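SusD homolog (Bacteroides ovatus, PDB 4F53) is a SusD/RagB-family lipoprotein that probably binds glycans, perhaps mucin O-glycans, at the outer membrane. Local coordinates at residues A265-Y270 / A281-S286; L33-L38 / S114-Y119; A212-N215 / T220-Q223. All coordinates share one frame; numbering follows the deposited sequence.

Interaction 1: residues A265-Y270 / A281-S286; sequences ADLTCY and AYYDKS
Tyr283 sets its ring obliquely against Leu267 and Thr268 of helix 265-273, joining to that helix, in this SusD-family fold, the chain just after the short helix 279-282; Tyr283 is the first residue past it to leave helical geometry. CB points toward helix 265-273, and chi1 of 42° sets CG between the backbone N and the carbonyl carbon, which turns the ring to Leu267 and Thr268. Further out the two rim carbons part company. Tyr283 CE2 approaches the methyl CD2 of Leu267 at 4.2 Å, whereas Tyr283 CE1 lies 3.8 Å from Thr268 CG2. Both methyls meet the ring at a slant. The Thr268 hydroxyl has other work, with OG1 hydrogen-bonded to the backbone N of Gly304, and the methyl CG2 is the branch left to touch the tyrosine. Met271 and Ile263 also pack on the Tyr283 side chain. At the tip, Tyr283 OH is buried without a polar partner in the model: Leu267 O is 3.9 Å away, and the hydroxyl oxygen instead rests 3.6 Å from Thr268 CG2.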
loop_
_atom_site.group_PDB
_atom_site.type_symbol
_atom_site.label_atom_id
_atom_site.label_comp_id
_atom_site.label_asym_id
_atom_site.label_seq_id
_atom_site.Cartn_x
_atom_site.Cartn_y
_atom_site.Cartn_z
ATOM N N ALA A 265 -10.681 4.206 -12.549
ATOM C CA ALA A 265 -11.048 3.656 -13.847
ATOM C C ALA A 265 -10.174 2.395 -14.150
ATOM O O ALA A 265 -10.664 1.444 -14.754
ATOM C CB ALA A 265 -10.863 4.718 -14.917
ATOM N N ASP A 266 -8.903 2.378 -13.673
ATOM C CA ASP A 266 -7.973 1.260 -13.849
ATOM C C ASP A 266 -8.498 -0.041 -13.211
ATOM O O ASP A 266 -8.477 -1.086 -13.848
ATOM C CB ASP A 266 -6.583 1.605 -13.247
ATOM C CG ASP A 266 -6.086 2.988 -13.627
ATOM O OD1 ASP A 266 -6.622 3.982 -13.086
ATOM O OD2 ASP A 266 -5.216 3.077 -14.494
ATOM N N LEU A 267 -8.967 0.035 -11.967
ATOM C CA LEU A 267 -9.465 -1.108 -11.221
ATOM C C LEU A 267 -10.711 -1.710 -11.888
ATOM O O LEU A 267 -10.771 -2.926 -12.015
ATOM C CB LEU A 267 -9.734 -0.692 -9.761
ATOM C CG LEU A 267 -9.855 -1.770 -8.681
ATOM C CD1 LEU A 267 -8.634 -2.692 -8.619
ATOM C CD2 LEU A 267 -10.053 -1.137 -7.340
ATOM N N THR A 268 -11.662 -0.885 -12.378
ATOM C CA THR A 268 -12.826 -1.432 -13.064
ATOM C C THR A 268 -12.430 -1.953 -14.477
ATOM O O THR A 268 -13.030 -2.921 -14.932
ATOM C CB THR A 268 -14.026 -0.457 -13.079
ATOM O OG1 THR A 268 -13.668 0.744 -13.751
ATOM C CG2 THR A 268 -14.551 -0.140 -11.653
ATOM N N CYS A 269 -11.403 -1.384 -15.132
ATOM C CA CYS A 269 -10.945 -1.877 -16.441
ATOM C C CYS A 269 -10.454 -3.338 -16.352
ATOM O O CYS A 269 -10.870 -4.166 -17.158
ATOM C CB CYS A 269 -9.867 -0.973 -17.020
ATOM S SG CYS A 269 -10.519 0.516 -17.802
ATOM N N TYR A 270 -9.592 -3.644 -15.370
ATOM C CA TYR A 270 -9.076 -4.998 -15.173
ATOM C C TYR A 270 -10.162 -5.956 -14.709
ATOM O O TYR A 270 -10.281 -7.046 -15.239
ATOM C CB TYR A 270 -7.939 -5.012 -14.128
ATOM C CG TYR A 270 -6.596 -4.565 -14.669
ATOM C CD1 TYR A 270 -5.769 -5.451 -15.350
ATOM C CD2 TYR A 270 -6.128 -3.270 -14.451
ATOM C CE1 TYR A 270 -4.526 -5.052 -15.840
ATOM C CE2 TYR A 270 -4.879 -2.861 -14.928
ATOM C CZ TYR A 270 -4.087 -3.758 -15.627
ATOM O OH TYR A 270 -2.852 -3.403 -16.073
ATOM N N ALA A 281 -17.795 -7.518 -4.155
ATOM C CA ALA A 281 -17.299 -7.445 -2.785
ATOM C C ALA A 281 -16.636 -6.091 -2.492
ATOM O O ALA A 281 -16.664 -5.635 -1.356
ATOM C CB ALA A 281 -16.336 -8.586 -2.500
ATOM N N TYR A 282 -16.054 -5.442 -3.508
ATOM C CA TYR A 282 -15.271 -4.199 -3.375
ATOM C C TYR A 282 -16.070 -2.929 -3.552
ATOM O O TYR A 282 -15.820 -1.943 -2.858
ATOM C CB TYR A 282 -14.154 -4.161 -4.435
ATOM C CG TYR A 282 -13.010 -5.129 -4.259
ATOM C CD1 TYR A 282 -12.988 -6.036 -3.198
ATOM C CD2 TYR A 282 -11.917 -5.104 -5.116
ATOM C CE1 TYR A 282 -11.893 -6.870 -2.983
ATOM C CE2 TYR A 282 -10.822 -5.943 -4.915
ATOM C CZ TYR A 282 -10.821 -6.829 -3.852
ATOM O OH TYR A 282 -9.766 -7.671 -3.655
ATOM N N TYR A 283 -16.959 -2.900 -4.549
ATOM C CA TYR A 283 -17.629 -1.652 -4.829
ATOM C C TYR A 283 -18.985 -1.858 -5.461
ATOM O O TYR A 283 -19.384 -2.982 -5.727
ATOM C CB TYR A 283 -16.723 -0.762 -5.736
ATOM C CG TYR A 283 -16.011 -1.479 -6.871
ATOM C CD1 TYR A 283 -16.702 -1.888 -8.009
ATOM C CD2 TYR A 283 -14.638 -1.722 -6.820
ATOM C CE1 TYR A 283 -16.052 -2.538 -9.055
ATOM C CE2 TYR A 283 -13.984 -2.391 -7.849
ATOM C CZ TYR A 283 -14.691 -2.776 -8.975
ATOM O OH TYR A 283 -14.045 -3.350 -10.034
ATOM N N ASP A 284 -19.691 -0.747 -5.711
ATOM C CA ASP A 284 -21.020 -0.756 -6.292
ATOM C C ASP A 284 -21.016 -0.283 -7.729
ATOM O O ASP A 284 -20.060 0.325 -8.188
ATOM C CB ASP A 284 -21.942 0.164 -5.473
ATOM C CG ASP A 284 -22.401 -0.409 -4.145
ATOM O OD1 ASP A 284 -22.860 -1.557 -4.130
ATOM O OD2 ASP A 284 -22.426 0.345 -3.153
ATOM N N LYS A 285 -22.127 -0.525 -8.429
ATOM C CA LYS A 285 -22.321 -0.006 -9.776
ATOM C C LYS A 285 -22.517 1.519 -9.671
ATOM O O LYS A 285 -22.791 2.066 -8.588
ATOM C CB LYS A 285 -23.502 -0.696 -10.475
ATOM C CG LYS A 285 -23.248 -2.182 -10.706
ATOM C CD LYS A 285 -24.137 -2.740 -11.780
ATOM C CE LYS A 285 -23.996 -4.239 -11.861
ATOM N NZ LYS A 285 -24.956 -4.827 -12.827
ATOM N N SER A 286 -22.295 2.195 -10.779
ATOM C CA SER A 286 -22.419 3.646 -10.908
ATOM C C SER A 286 -23.847 4.125 -10.559
ATOM O O SER A 286 -24.791 3.345 -10.624
ATOM C CB SER A 286 -22.041 4.058 -12.323
ATOM O OG SER A 286 -22.897 3.423 -13.258
#

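Interaction 2: residues L33-L38 / S114-Y119; sequences LNLQDL and SLAELY
With chi1 at -174°, Gln36 swings CG away from its backbone N and runs on extended, while Tyr119 holds its ring carbon CG anti to the carbonyl carbon (chi1 -57°); together these torsions carry the glutamine obliquely across the ring face toward the phenol oxygen. Gln36 CA sits over the ring face, 3.8 Å from the centroid of the Tyr119 ring and nearly on its normal, a CH-pi contact. Farther along, Gln36 CB covers the phenol end of the same face, 3.7 Å from Tyr119 CE2. The amide then reaches Tyr119 OH, with Gln36 NE2 donating a weak, bent bond of 3.1 Å. Its main partner is Asp183 OD1, which accepts from NE2; Arg184 N donates to OE1. The opposite face of the Tyr119 ring meets the carbonyl oxygen of Leu115, one turn back in the same helix and offset toward the rim. Beside the ring, Leu35 CB touches Tyr119 CD2 at 3.7 Å, and Leu35 CD1 meets Ala116 CB at 4.0 Å. A serine in place of Tyr119 would probably leave Gln36 without the surface it lies on and open a gap between the helices. The two segments run roughly parallel, their axes 9.2 Å apart and crossing at 28°, in the helical part of this TPR-like fold. Helix 82-106 packs on Leu35 and Ala116 through Phe96 and Leu103, while Trp193 of helix 190-207 touches Gln36 and Leu115, and helix 152-173 lies against Leu118.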
loop_
_atom_site.group_PDB
_atom_site.type_symbol
_atom_site.label_atom_id
_atom_site.label_comp_id
_atom_site.label_asym_id
_atom_site.label_seq_id
_atom_site.Cartn_x
_atom_site.Cartn_y
_atom_site.Cartn_z
ATOM N N LEU A 33 -1.581 -0.249 21.668
ATOM C CA LEU A 33 -2.735 -0.080 20.806
ATOM C C LEU A 33 -2.550 1.078 19.817
ATOM O O LEU A 33 -2.951 0.922 18.667
ATOM C CB LEU A 33 -4.018 0.132 21.638
ATOM C CG LEU A 33 -4.734 -1.113 22.149
ATOM C CD1 LEU A 33 -5.922 -0.715 23.003
ATOM C CD2 LEU A 33 -5.179 -2.028 20.992
ATOM N N ASN A 34 -1.970 2.226 20.251
ATOM C CA ASN A 34 -1.762 3.374 19.372
ATOM C C ASN A 34 -0.664 3.018 18.319
ATOM O O ASN A 34 -0.791 3.367 17.149
ATOM C CB ASN A 34 -1.405 4.636 20.211
ATOM C CG ASN A 34 -2.365 5.016 21.351
ATOM O OD1 ASN A 34 -3.520 4.561 21.453
ATOM N ND2 ASN A 34 -1.906 5.892 22.249
ATOM N N LEU A 35 0.394 2.315 18.751
ATOM C CA LEU A 35 1.486 1.911 17.857
ATOM C C LEU A 35 0.963 0.949 16.811
ATOM O O LEU A 35 1.284 1.095 15.625
ATOM C CB LEU A 35 2.664 1.294 18.631
ATOM C CG LEU A 35 3.368 2.191 19.710
ATOM C CD1 LEU A 35 4.565 1.479 20.280
ATOM C CD2 LEU A 35 3.810 3.568 19.152
ATOM N N GLN A 36 0.095 0.005 17.232
ATOM C CA GLN A 36 -0.508 -0.981 16.320
ATOM C C GLN A 36 -1.358 -0.289 15.237
ATOM O O GLN A 36 -1.315 -0.665 14.064
ATOM C CB GLN A 36 -1.362 -1.966 17.116
ATOM C CG GLN A 36 -1.892 -3.100 16.287
ATOM C CD GLN A 36 -2.799 -4.001 17.061
ATOM O OE1 GLN A 36 -3.937 -3.653 17.396
ATOM N NE2 GLN A 36 -2.311 -5.187 17.355
ATOM N N ASP A 37 -2.112 0.729 15.639
ATOM C CA ASP A 37 -3.008 1.450 14.754
ATOM C C ASP A 37 -2.286 2.126 13.576
ATOM O O ASP A 37 -2.825 2.152 12.470
ATOM C CB ASP A 37 -3.769 2.502 15.578
ATOM C CG ASP A 37 -4.616 3.456 14.744
ATOM O OD1 ASP A 37 -5.371 2.976 13.878
ATOM O OD2 ASP A 37 -4.463 4.674 14.910
ATOM N N LEU A 38 -1.088 2.664 13.809
ATOM C CA LEU A 38 -0.343 3.460 12.824
ATOM C C LEU A 38 0.194 2.655 11.632
ATOM O O LEU A 38 0.654 3.274 10.656
ATOM C CB LEU A 38 0.777 4.288 13.501
ATOM C CG LEU A 38 0.208 5.408 14.404
ATOM C CD1 LEU A 38 1.242 5.902 15.411
ATOM C CD2 LEU A 38 -0.434 6.550 13.575
ATOM N N SER A 114 9.013 -6.390 21.714
ATOM C CA SER A 114 9.176 -7.007 20.401
ATOM C C SER A 114 8.038 -6.597 19.472
ATOM O O SER A 114 8.278 -6.283 18.309
ATOM C CB SER A 114 9.266 -8.523 20.528
ATOM O OG SER A 114 10.540 -8.839 21.063
ATOM N N LEU A 115 6.808 -6.552 20.004
ATOM C CA LEU A 115 5.644 -6.112 19.240
ATOM C C LEU A 115 5.751 -4.611 18.907
ATOM O O LEU A 115 5.480 -4.226 17.781
ATOM C CB LEU A 115 4.366 -6.397 20.016
ATOM C CG LEU A 115 3.907 -7.838 20.032
ATOM C CD1 LEU A 115 2.839 -8.011 21.067
ATOM C CD2 LEU A 115 3.407 -8.278 18.664
ATOM N N ALA A 116 6.201 -3.779 19.871
ATOM C CA ALA A 116 6.416 -2.341 19.666
ATOM C C ALA A 116 7.417 -2.117 18.519
ATOM O O ALA A 116 7.160 -1.292 17.642
ATOM C CB ALA A 116 6.916 -1.691 20.955
ATOM N N GLU A 117 8.517 -2.902 18.494
ATOM C CA GLU A 117 9.528 -2.859 17.434
ATOM C C GLU A 117 8.968 -3.342 16.095
ATOM O O GLU A 117 9.330 -2.782 15.064
ATOM C CB GLU A 117 10.765 -3.697 17.802
ATOM C CG GLU A 117 12.036 -3.220 17.115
ATOM C CD GLU A 117 12.471 -1.817 17.497
ATOM O OE1 GLU A 117 12.160 -1.377 18.630
ATOM O OE2 GLU A 117 13.115 -1.149 16.656
ATOM N N LEU A 118 8.105 -4.382 16.106
ATOM C CA LEU A 118 7.461 -4.898 14.893
ATOM C C LEU A 118 6.592 -3.796 14.254
ATOM O O LEU A 118 6.661 -3.607 13.045
ATOM C CB LEU A 118 6.626 -6.157 15.194
ATOM C CG LEU A 118 5.867 -6.802 14.001
ATOM C CD1 LEU A 118 6.820 -7.297 12.928
ATOM C CD2 LEU A 118 4.991 -7.945 14.469
ATOM N N TYR A 119 5.813 -3.042 15.076
ATOM C CA TYR A 119 4.956 -1.949 14.610
ATOM C C TYR A 119 5.809 -0.842 14.035
ATOM O O TYR A 119 5.493 -0.351 12.959
ATOM C CB TYR A 119 4.052 -1.416 15.748
ATOM C CG TYR A 119 3.165 -2.467 16.393
ATOM C CD1 TYR A 119 2.719 -3.579 15.669
ATOM C CD2 TYR A 119 2.747 -2.337 17.715
ATOM C CE1 TYR A 119 1.884 -4.532 16.250
ATOM C CE2 TYR A 119 1.930 -3.299 18.313
ATOM C CZ TYR A 119 1.486 -4.380 17.572
ATOM O OH TYR A 119 0.690 -5.319 18.170
#

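Interaction 3: residues A212-N215 / T220-Q223; sequences AGFN and TSQQ
Phe214 and the start of helix 221-231 are bridged by water. One water donates to Phe214 O at 2.6 Å and accepts from Ser221 N at 3.1 Å, linking the loop carbonyl to a backbone N-H in the first turn of the helix. The same carbonyl takes a CA-H...O contact, with Thr220 CA 3.6 Å from Phe214 O; the water and Thr220 CA both meet this oxygen. A ring-edge contact adds to these: chi1 of 174° carries the Phe214 ring toward Ser221, whose hydroxyl oxygen OG lies in the ring plane at its edge, 3.6 Å from Phe214 CD2. That hydroxyl is hydrogen-bonded to Thr208 OG1, and Trp516 meets the Phe214 ring edge-to-face. The segments flank a tight, loosely paired beta hairpin, residues 215-216 and 219-220, whose second strand leads directly into helix 221-231. No direct hydrogen bond crosses between the segments; each has one internal side-chain bond. Thr220 is the N-cap, its OG1 accepting from Gln223 N at 3.3 Å in a nearly straight bond. On the other strand Asn215 folds its amide back, and ND2 donates to Gly213 O at 3.2 Å, the acceptor close to the amide plane. Asn215 OD1 accepts from Gly218 N in the turn; with the ND2 bond, both ends of the amide are held. The Asn215 side chain lies about 8 Å from a bound calcium ion, too far to be a ligand.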
loop_
_atom_site.group_PDB
_atom_site.type_symbol
_atom_site.label_atom_id
_atom_site.label_comp_id
_atom_site.label_asym_id
_atom_site.label_seq_id
_atom_site.Cartn_x
_atom_site.Cartn_y
_atom_site.Cartn_z
ATOM N N ALA A 212 21.753 -5.474 -6.537
ATOM C CA ALA A 212 22.912 -6.357 -6.731
ATOM C C ALA A 212 23.777 -6.459 -5.456
ATOM O O ALA A 212 24.156 -5.438 -4.872
ATOM C CB ALA A 212 23.764 -5.845 -7.891
ATOM N N GLY A 213 24.024 -7.688 -5.024
ATOM C CA GLY A 213 24.862 -8.004 -3.870
ATOM C C GLY A 213 24.280 -7.684 -2.506
ATOM O O GLY A 213 25.002 -7.763 -1.504
ATOM N N PHE A 214 22.984 -7.340 -2.428
ATOM C CA PHE A 214 22.388 -7.025 -1.134
ATOM C C PHE A 214 22.392 -8.246 -0.210
ATOM O O PHE A 214 22.002 -9.351 -0.606
ATOM C CB PHE A 214 20.949 -6.467 -1.267
ATOM C CG PHE A 214 20.245 -6.272 0.067
ATOM C CD1 PHE A 214 20.677 -5.304 0.967
ATOM C CD2 PHE A 214 19.214 -7.117 0.456
ATOM C CE1 PHE A 214 20.048 -5.137 2.193
ATOM C CE2 PHE A 214 18.590 -6.953 1.688
ATOM C CZ PHE A 214 18.999 -5.954 2.542
ATOM N N ASN A 215 22.809 -8.020 1.028
ATOM C CA ASN A 215 22.793 -9.028 2.074
ATOM C C ASN A 215 22.716 -8.343 3.440
ATOM O O ASN A 215 23.114 -7.189 3.576
ATOM C CB ASN A 215 24.013 -9.991 1.989
ATOM C CG ASN A 215 25.317 -9.348 2.389
ATOM O OD1 ASN A 215 25.739 -9.422 3.546
ATOM N ND2 ASN A 215 25.932 -8.632 1.459
ATOM N N THR A 220 21.367 -13.164 1.806
ATOM C CA THR A 220 20.878 -12.508 0.583
ATOM C C THR A 220 19.353 -12.404 0.600
ATOM O O THR A 220 18.700 -13.021 1.460
ATOM C CB THR A 220 21.331 -13.315 -0.649
ATOM O OG1 THR A 220 20.715 -14.600 -0.583
ATOM C CG2 THR A 220 22.853 -13.465 -0.729
ATOM N N SER A 221 18.785 -11.651 -0.354
ATOM C CA SER A 221 17.329 -11.541 -0.507
ATOM C C SER A 221 16.698 -12.958 -0.614
ATOM O O SER A 221 15.725 -13.252 0.078
ATOM C CB SER A 221 16.969 -10.720 -1.738
ATOM O OG SER A 221 17.498 -9.411 -1.680
ATOM N N GLN A 222 17.276 -13.827 -1.459
ATOM C CA GLN A 222 16.826 -15.211 -1.625
ATOM C C GLN A 222 16.794 -15.964 -0.275
ATOM O O GLN A 222 15.788 -16.605 0.038
ATOM C CB GLN A 222 17.748 -15.973 -2.611
ATOM C CG GLN A 222 17.453 -17.470 -2.642
ATOM C CD GLN A 222 18.290 -18.265 -3.587
ATOM O OE1 GLN A 222 19.219 -17.769 -4.218
ATOM N NE2 GLN A 222 17.995 -19.551 -3.661
ATOM N N GLN A 223 17.891 -15.877 0.495
ATOM C CA GLN A 223 18.054 -16.550 1.784
ATOM C C GLN A 223 17.038 -16.072 2.814
ATOM O O GLN A 223 16.470 -16.894 3.523
ATOM C CB GLN A 223 19.480 -16.354 2.326
ATOM C CG GLN A 223 19.771 -17.103 3.633
ATOM C CD GLN A 223 21.229 -17.067 4.037
ATOM O OE1 GLN A 223 22.129 -16.727 3.249
ATOM N NE2 GLN A 223 21.494 -17.464 5.273
HETATM O O HOH W 1 20.652 -10.403 -2.541
#

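In the fold
From the N terminus, interaction 2 comes first: it brings helix 25-37 against helix 110-131 and closes a mostly helical excursion of 75 residues. Interaction 3 follows, closing a short hairpin connection, with four residues between the segments, from the loop after helix 190-207 to the start of helix 221-231. Interaction 1 is last and folds the chain after helix 279-282 back onto helix 265-273, with ten residues between the segments. The three are in series, so none nests in or crosses another, and none touches another. Interaction 1 lies across the chain's centre from both others, with centres 33 Å from interaction 2 and 38 Å from interaction 3; the latter two are 27 Å apart.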